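Local coordinates for biotin binding protein A (Gallus gallus, PDB 2C1S), which binds biotin, and here its D-sulfoxide, in a four-subunit assembly of avidin-family beta barrels, at residues N13-N18 against G118-T123; T79-Q84 against M97-R102. All coordinates share one frame; numbering follows the deposited sequence.

In the fold
From the N terminus, strand 9-13 runs into the turn of 13-18, and this turn waits about a hundred residues for its partner, 118-123 on the last strand, 115-124. Interaction 1 therefore closes the long loop that holds nearly the whole barrel and brings its first and last strands together. Interaction 2 falls within that loop: 79-84 and 97-102 lie on the arms of one hairpin, strands 78-87 and 93-102, with twelve residues between the segments. The two contacts meet where strand 93-102 lies beside strand 115-124, with Asn120 N probably hydrogen-bonded to Met97 O, and their centres are about 11 Å apart. Both reach the biotin-D-sulfoxide, interaction 1 at its ureido ring and interaction 2 at its sulfoxide.

Interaction 1 (N13-N18 against G118-T123); sequences NELGSN and GTNVFT. With BSO (biotin-D-sulfoxide), chain C.
Glu14 reaches over to strand 118-123 with both carboxylate oxygens, each approached by its donor from above the carboxylate plane. OE1 of Glu14 takes the backbone N of Val121 at 2.9 Å, nearly straight at 169°, while OE2 accepts from Asn120 ND2. The latter bond lies in the Asn120 amide plane, so it would help fix the rotation of that amide and leave OD1 turned to the ligand. Within the turn, Asn13 OD1 accepts from Leu15 N, an Asx turn, and from Ser17 N, the two arriving from opposite faces of its carbonyl plane.

The bound biotin-D-sulfoxide is gripped by three of these side chains. Asn13 ND2 and Ser17 OG both donate to its ureido oxygen O3, at 3.0 and 2.8 Å, and its N1 donates to Asn120 OD1 at 2.8 Å. Glu14 is thus a second-shell residue that positions Asn120, while the bonds to Asn13 OD1 help hold that side chain with ND2 toward O3.

The apolar part is a CH-pi contact: Asn13 CB sits over the centre of the Phe122 ring, 3.6 Å from its centroid. Asn13 CG stands between its backbone N and carbonyl carbon (chi1 70°), carrying ND2 past the rim of the ring, 3.4 Å from Phe122 CZ.

The turn links strands 9-13 and 18-21, Tyr34 of strand 29-35 packs on Asn13, Ser17 and Phe122, and strand 93-102 flanks 118-123 along its backbone.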
loop_
_atom_site.group_PDB
_atom_site.type_symbol
_atom_site.label_atom_id
_atom_site.label_comp_id
_atom_site.label_asym_id
_atom_site.label_seq_id
_atom_site.Cartn_x
_atom_site.Cartn_y
_atom_site.Cartn_z
ATOM N N ASN A 13 9.268 -12.897 -12.747
ATOM C CA ASN A 13 9.624 -12.053 -11.617
ATOM C C ASN A 13 10.442 -12.833 -10.608
ATOM O O ASN A 13 10.712 -14.040 -10.800
ATOM C CB ASN A 13 8.382 -11.370 -10.986
ATOM C CG ASN A 13 7.449 -12.316 -10.246
ATOM O OD1 ASN A 13 7.827 -13.404 -9.814
ATOM N ND2 ASN A 13 6.179 -11.866 -10.069
ATOM N N GLU A 14 10.804 -12.158 -9.512
ATOM C CA GLU A 14 11.720 -12.724 -8.528
ATOM C C GLU A 14 11.136 -13.840 -7.662
ATOM O O GLU A 14 11.887 -14.515 -6.930
ATOM C CB GLU A 14 12.324 -11.613 -7.672
ATOM C CG GLU A 14 11.439 -11.096 -6.534
ATOM C CD GLU A 14 10.286 -10.204 -6.983
ATOM O OE1 GLU A 14 10.100 -9.964 -8.188
ATOM O OE2 GLU A 14 9.550 -9.727 -6.096
ATOM N N LEU A 15 9.816 -14.040 -7.733
ATOM C CA LEU A 15 9.149 -15.109 -7.007
ATOM C C LEU A 15 9.095 -16.386 -7.848
ATOM O O LEU A 15 8.695 -17.442 -7.362
ATOM C CB LEU A 15 7.714 -14.706 -6.638
ATOM C CG LEU A 15 7.545 -13.494 -5.731
ATOM C CD1 LEU A 15 6.048 -13.284 -5.375
ATOM C CD2 LEU A 15 8.387 -13.640 -4.483
ATOM N N GLY A 16 9.495 -16.259 -9.110
ATOM C CA GLY A 16 9.411 -17.350 -10.071
ATOM C C GLY A 16 8.145 -17.356 -10.897
ATOM O O GLY A 16 7.937 -18.259 -11.714
ATOM N N SER A 17 7.296 -16.350 -10.706
ATOM C CA SER A 17 6.104 -16.227 -11.525
ATOM C C SER A 17 6.427 -15.850 -12.976
ATOM O O SER A 17 7.333 -15.054 -13.248
ATOM C CB SER A 17 5.141 -15.185 -10.920
ATOM O OG SER A 17 4.808 -15.592 -9.620
ATOM N N ASN A 18 5.657 -16.424 -13.904
ATOM C CA ASN A 18 5.758 -16.088 -15.313
ATOM C C ASN A 18 4.504 -15.403 -15.804
ATOM O O ASN A 18 3.414 -15.691 -15.317
ATOM C CB ASN A 18 6.043 -17.353 -16.145
ATOM C CG ASN A 18 7.409 -17.900 -15.881
ATOM O OD1 ASN A 18 8.394 -17.407 -16.411
ATOM N ND2 ASN A 18 7.487 -18.918 -15.053
ATOM N N GLY A 118 2.376 -5.312 -2.231
ATOM C CA GLY A 118 3.768 -5.732 -2.379
ATOM C C GLY A 118 4.355 -5.176 -3.663
ATOM O O GLY A 118 3.764 -4.329 -4.317
ATOM N N THR A 119 5.547 -5.652 -4.014
ATOM C CA THR A 119 6.244 -5.195 -5.215
ATOM C C THR A 119 6.865 -6.420 -5.898
ATOM O O THR A 119 7.138 -7.413 -5.244
ATOM C CB THR A 119 7.391 -4.171 -4.866
ATOM O OG1 THR A 119 8.354 -4.812 -3.996
ATOM C CG2 THR A 119 6.836 -2.882 -4.203
ATOM N N ASN A 120 7.068 -6.319 -7.196
ATOM C CA ASN A 120 7.721 -7.369 -7.976
ATOM C C ASN A 120 8.607 -6.689 -8.984
ATOM O O ASN A 120 8.344 -5.533 -9.392
ATOM C CB ASN A 120 6.700 -8.259 -8.700
ATOM C CG ASN A 120 6.009 -9.265 -7.789
ATOM O OD1 ASN A 120 4.804 -9.421 -7.862
ATOM N ND2 ASN A 120 6.763 -9.948 -6.943
ATOM N N VAL A 121 9.661 -7.394 -9.403
ATOM C CA VAL A 121 10.451 -6.943 -10.557
ATOM C C VAL A 121 10.469 -8.061 -11.603
ATOM O O VAL A 121 10.769 -9.195 -11.256
ATOM C CB VAL A 121 11.912 -6.590 -10.173
ATOM C CG1 VAL A 121 12.592 -6.021 -11.392
ATOM C CG2 VAL A 121 11.941 -5.593 -9.024
ATOM N N PHE A 122 10.089 -7.745 -12.841
ATOM C CA PHE A 122 10.051 -8.733 -13.923
ATOM C C PHE A 122 11.210 -8.493 -14.891
ATOM O O PHE A 122 11.584 -7.350 -15.157
ATOM C CB PHE A 122 8.751 -8.634 -14.717
ATOM C CG PHE A 122 7.502 -9.056 -13.949
ATOM C CD1 PHE A 122 6.949 -10.329 -14.138
ATOM C CD2 PHE A 122 6.867 -8.157 -13.064
ATOM C CE1 PHE A 122 5.793 -10.713 -13.465
ATOM C CE2 PHE A 122 5.715 -8.527 -12.392
ATOM C CZ PHE A 122 5.170 -9.799 -12.585
ATOM N N THR A 123 11.749 -9.590 -15.406
ATOM C CA THR A 123 12.769 -9.573 -16.441
ATOM C C THR A 123 12.252 -10.426 -17.597
ATOM O O THR A 123 11.499 -11.392 -17.404
ATOM C CB THR A 123 14.096 -10.188 -15.937
ATOM O OG1 THR A 123 13.848 -11.506 -15.448
ATOM C CG2 THR A 123 14.667 -9.368 -14.790
HETATM C C11 BSO C . -4.114 -15.856 -4.200
HETATM O O11 BSO C . -3.300 -16.596 -3.602
HETATM O O12 BSO C . -5.084 -15.302 -3.652
HETATM C C10 BSO C . -3.956 -15.614 -5.717
HETATM C C9 BSO C . -2.511 -15.647 -6.269
HETATM C C8 BSO C . -1.793 -14.369 -5.854
HETATM C C7 BSO C . -0.294 -14.478 -6.199
HETATM C C2 BSO C . 0.427 -13.188 -5.743
HETATM S S1 BSO C . -0.002 -11.714 -6.682
HETATM C C6 BSO C . 1.383 -10.758 -6.001
HETATM C C5 BSO C . 2.549 -11.763 -5.905
HETATM N N1 BSO C . 3.303 -11.737 -7.166
HETATM C C3 BSO C . 3.211 -12.918 -7.788
HETATM O O3 BSO C . 3.797 -13.131 -8.854
HETATM N N2 BSO C . 2.486 -13.828 -7.124
HETATM C C4 BSO C . 1.990 -13.226 -5.849
HETATM O O10 BSO C . -1.266 -11.206 -6.041
#

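Interaction 2 (T79-Q84 against M97-R102); sequences TVFVGQ and MAWLLR. With BSO (biotin-D-sulfoxide), chain C.
Strands 79-84 and 97-102 run antiparallel at 163°, joined by paired backbone bonds at Val80-Leu100 and Val82-Ala98, with Thr79-Leu101, Phe81-Trp99 and Gly83-Met97 as the non-hydrogen-bonded pairs. On the face of Phe81 and Trp99 the two aromatic side chains lie side by side, pointing the same way. Trp99 CB sits over the Phe81 ring, off toward its rim, 3.9 Å from the centroid. Met97 bends at its last torsion (chi3 81°), which folds CE back to 3.6 Å from Phe81 CB and leaves SD obliquely beside the ring as a Met-aromatic contact. Gly83 makes room for this methionine, since a CB there would clash with Met97 CG.

This hairpin is part of the eight-stranded antiparallel barrel of the avidin family, and its inward face lines the ligand pocket. Biotin-D-sulfoxide lays its C6 over the indole of Trp99, 3.3 Å from CE2, while Phe81 CZ comes to 3.9 Å from S1. Thr79 OG1 accepts from Trp72 NE1 and is placed to donate to the sulfoxide oxygen O10, though the 2.5 Å separation is doubtfully short. An alanine in place of Trp99 would keep the CB over Phe81 but would probably leave C6 of the ligand without the flat indole it rests on, opening a gap there. On the other face Val80 CG2 meets Leu100 CB at 4.0 Å, and Val80 packs against Val80 of the fourth subunit.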
loop_
_atom_site.group_PDB
_atom_site.type_symbol
_atom_site.label_atom_id
_atom_site.label_comp_id
_atom_site.label_asym_id
_atom_site.label_seq_id
_atom_site.Cartn_x
_atom_site.Cartn_y
_atom_site.Cartn_z
ATOM N N THR A 79 -5.931 -9.629 -8.212
ATOM C CA THR A 79 -4.726 -8.797 -8.052
ATOM C C THR A 79 -4.684 -7.736 -9.120
ATOM O O THR A 79 -5.014 -8.001 -10.281
ATOM C CB THR A 79 -3.425 -9.626 -8.131
ATOM O OG1 THR A 79 -3.415 -10.590 -7.097
ATOM C CG2 THR A 79 -2.175 -8.762 -7.985
ATOM N N VAL A 80 -4.230 -6.540 -8.742
ATOM C CA VAL A 80 -3.872 -5.520 -9.716
ATOM C C VAL A 80 -2.379 -5.196 -9.603
ATOM O O VAL A 80 -1.837 -5.102 -8.487
ATOM C CB VAL A 80 -4.765 -4.240 -9.643
ATOM C CG1 VAL A 80 -6.256 -4.575 -10.038
ATOM C CG2 VAL A 80 -4.669 -3.556 -8.242
ATOM N N PHE A 81 -1.738 -5.068 -10.756
ATOM C CA PHE A 81 -0.324 -4.682 -10.848
ATOM C C PHE A 81 -0.217 -3.355 -11.570
ATOM O O PHE A 81 -0.912 -3.109 -12.575
ATOM C CB PHE A 81 0.454 -5.713 -11.675
ATOM C CG PHE A 81 0.660 -7.031 -11.002
ATOM C CD1 PHE A 81 1.872 -7.314 -10.372
ATOM C CD2 PHE A 81 -0.329 -8.033 -11.034
ATOM C CE1 PHE A 81 2.083 -8.556 -9.760
ATOM C CE2 PHE A 81 -0.116 -9.255 -10.419
ATOM C CZ PHE A 81 1.094 -9.530 -9.780
ATOM N N VAL A 82 0.672 -2.494 -11.109
ATOM C CA VAL A 82 0.904 -1.253 -11.838
ATOM C C VAL A 82 2.408 -0.967 -11.874
ATOM O O VAL A 82 3.101 -1.231 -10.899
ATOM C CB VAL A 82 0.069 -0.086 -11.260
ATOM C CG1 VAL A 82 0.589 0.379 -9.855
ATOM C CG2 VAL A 82 -0.013 1.041 -12.262
ATOM N N GLY A 83 2.924 -0.442 -12.991
ATOM C CA GLY A 83 4.377 -0.291 -13.076
ATOM C C GLY A 83 4.900 0.483 -14.280
ATOM O O GLY A 83 4.178 1.219 -14.956
ATOM N N GLN A 84 6.189 0.284 -14.529
ATOM C CA GLN A 84 6.891 0.958 -15.603
ATOM C C GLN A 84 8.092 0.074 -15.929
ATOM O O GLN A 84 8.698 -0.526 -15.044
ATOM C CB GLN A 84 7.363 2.336 -15.148
ATOM C CG GLN A 84 7.995 3.258 -16.240
ATOM C CD GLN A 84 8.427 4.625 -15.694
ATOM O OE1 GLN A 84 8.188 4.973 -14.525
ATOM N NE2 GLN A 84 9.075 5.422 -16.550
ATOM N N MET A 97 7.146 -3.169 -10.654
ATOM C CA MET A 97 5.706 -3.150 -10.419
ATOM C C MET A 97 5.368 -3.188 -8.936
ATOM O O MET A 97 6.129 -3.737 -8.107
ATOM C CB MET A 97 5.039 -4.360 -11.073
ATOM C CG MET A 97 5.300 -4.472 -12.605
ATOM S SD MET A 97 3.983 -5.278 -13.484
ATOM C CE MET A 97 2.894 -3.872 -13.623
ATOM N N ALA A 98 4.197 -2.624 -8.617
ATOM C CA ALA A 98 3.609 -2.744 -7.286
ATOM C C ALA A 98 2.251 -3.380 -7.497
ATOM O O ALA A 98 1.640 -3.262 -8.561
ATOM C CB ALA A 98 3.445 -1.366 -6.593
ATOM N N TRP A 99 1.774 -4.057 -6.475
ATOM C CA TRP A 99 0.536 -4.807 -6.633
ATOM C C TRP A 99 -0.321 -4.737 -5.383
ATOM O O TRP A 99 0.191 -4.466 -4.281
ATOM C CB TRP A 99 0.842 -6.278 -7.042
ATOM C CG TRP A 99 1.771 -7.014 -6.092
ATOM C CD1 TRP A 99 3.087 -7.303 -6.309
ATOM C CD2 TRP A 99 1.428 -7.609 -4.834
ATOM N NE1 TRP A 99 3.588 -8.020 -5.254
ATOM C CE2 TRP A 99 2.599 -8.219 -4.329
ATOM C CE3 TRP A 99 0.233 -7.694 -4.083
ATOM C CZ2 TRP A 99 2.636 -8.885 -3.109
ATOM C CZ3 TRP A 99 0.273 -8.368 -2.854
ATOM C CH2 TRP A 99 1.457 -8.950 -2.379
ATOM N N LEU A 100 -1.627 -4.949 -5.587
ATOM C CA LEU A 100 -2.579 -5.153 -4.504
ATOM C C LEU A 100 -3.343 -6.437 -4.766
ATOM O O LEU A 100 -3.815 -6.649 -5.882
ATOM C CB LEU A 100 -3.584 -3.991 -4.422
ATOM C CG LEU A 100 -3.124 -2.570 -4.074
ATOM C CD1 LEU A 100 -4.263 -1.529 -4.268
ATOM C CD2 LEU A 100 -2.556 -2.515 -2.652
ATOM N N LEU A 101 -3.444 -7.267 -3.732
ATOM C CA LEU A 101 -4.167 -8.541 -3.815
ATOM C C LEU A 101 -5.364 -8.409 -2.897
ATOM O O LEU A 101 -5.204 -8.201 -1.675
ATOM C CB LEU A 101 -3.271 -9.682 -3.404
ATOM C CG LEU A 101 -3.904 -11.076 -3.149
ATOM C CD1 LEU A 101 -4.549 -11.648 -4.382
ATOM C CD2 LEU A 101 -2.865 -12.054 -2.582
ATOM N N ARG A 102 -6.539 -8.476 -3.515
ATOM C CA ARG A 102 -7.821 -8.271 -2.797
ATOM C C ARG A 102 -8.486 -9.635 -2.583
ATOM O O ARG A 102 -8.853 -10.302 -3.559
ATOM C CB ARG A 102 -8.756 -7.419 -3.630
ATOM C CG ARG A 102 -10.092 -7.080 -2.937
ATOM C CD ARG A 102 -9.832 -5.900 -2.117
ATOM N NE ARG A 102 -10.934 -5.414 -1.293
ATOM C CZ ARG A 102 -11.063 -4.124 -0.992
ATOM N NH1 ARG A 102 -12.043 -3.728 -0.207
ATOM N NH2 ARG A 102 -10.198 -3.229 -1.496
HETATM C C11 BSO C . -4.114 -15.856 -4.200
HETATM O O11 BSO C . -3.300 -16.596 -3.602
HETATM O O12 BSO C . -5.084 -15.302 -3.652
HETATM C C10 BSO C . -3.956 -15.614 -5.717
HETATM C C9 BSO C . -2.511 -15.647 -6.269
HETATM C C8 BSO C . -1.793 -14.369 -5.854
HETATM C C7 BSO C . -0.294 -14.478 -6.199
HETATM C C2 BSO C . 0.427 -13.188 -5.743
HETATM S S1 BSO C . -0.002 -11.714 -6.682
HETATM C C6 BSO C . 1.383 -10.758 -6.001
HETATM C C5 BSO C . 2.549 -11.763 -5.905
HETATM N N1 BSO C . 3.303 -11.737 -7.166
HETATM C C3 BSO C . 3.211 -12.918 -7.788
HETATM O O3 BSO C . 3.797 -13.131 -8.854
HETATM N N2 BSO C . 2.486 -13.828 -7.124
HETATM C C4 BSO C . 1.990 -13.226 -5.849
HETATM O O10 BSO C . -1.266 -11.206 -6.041
#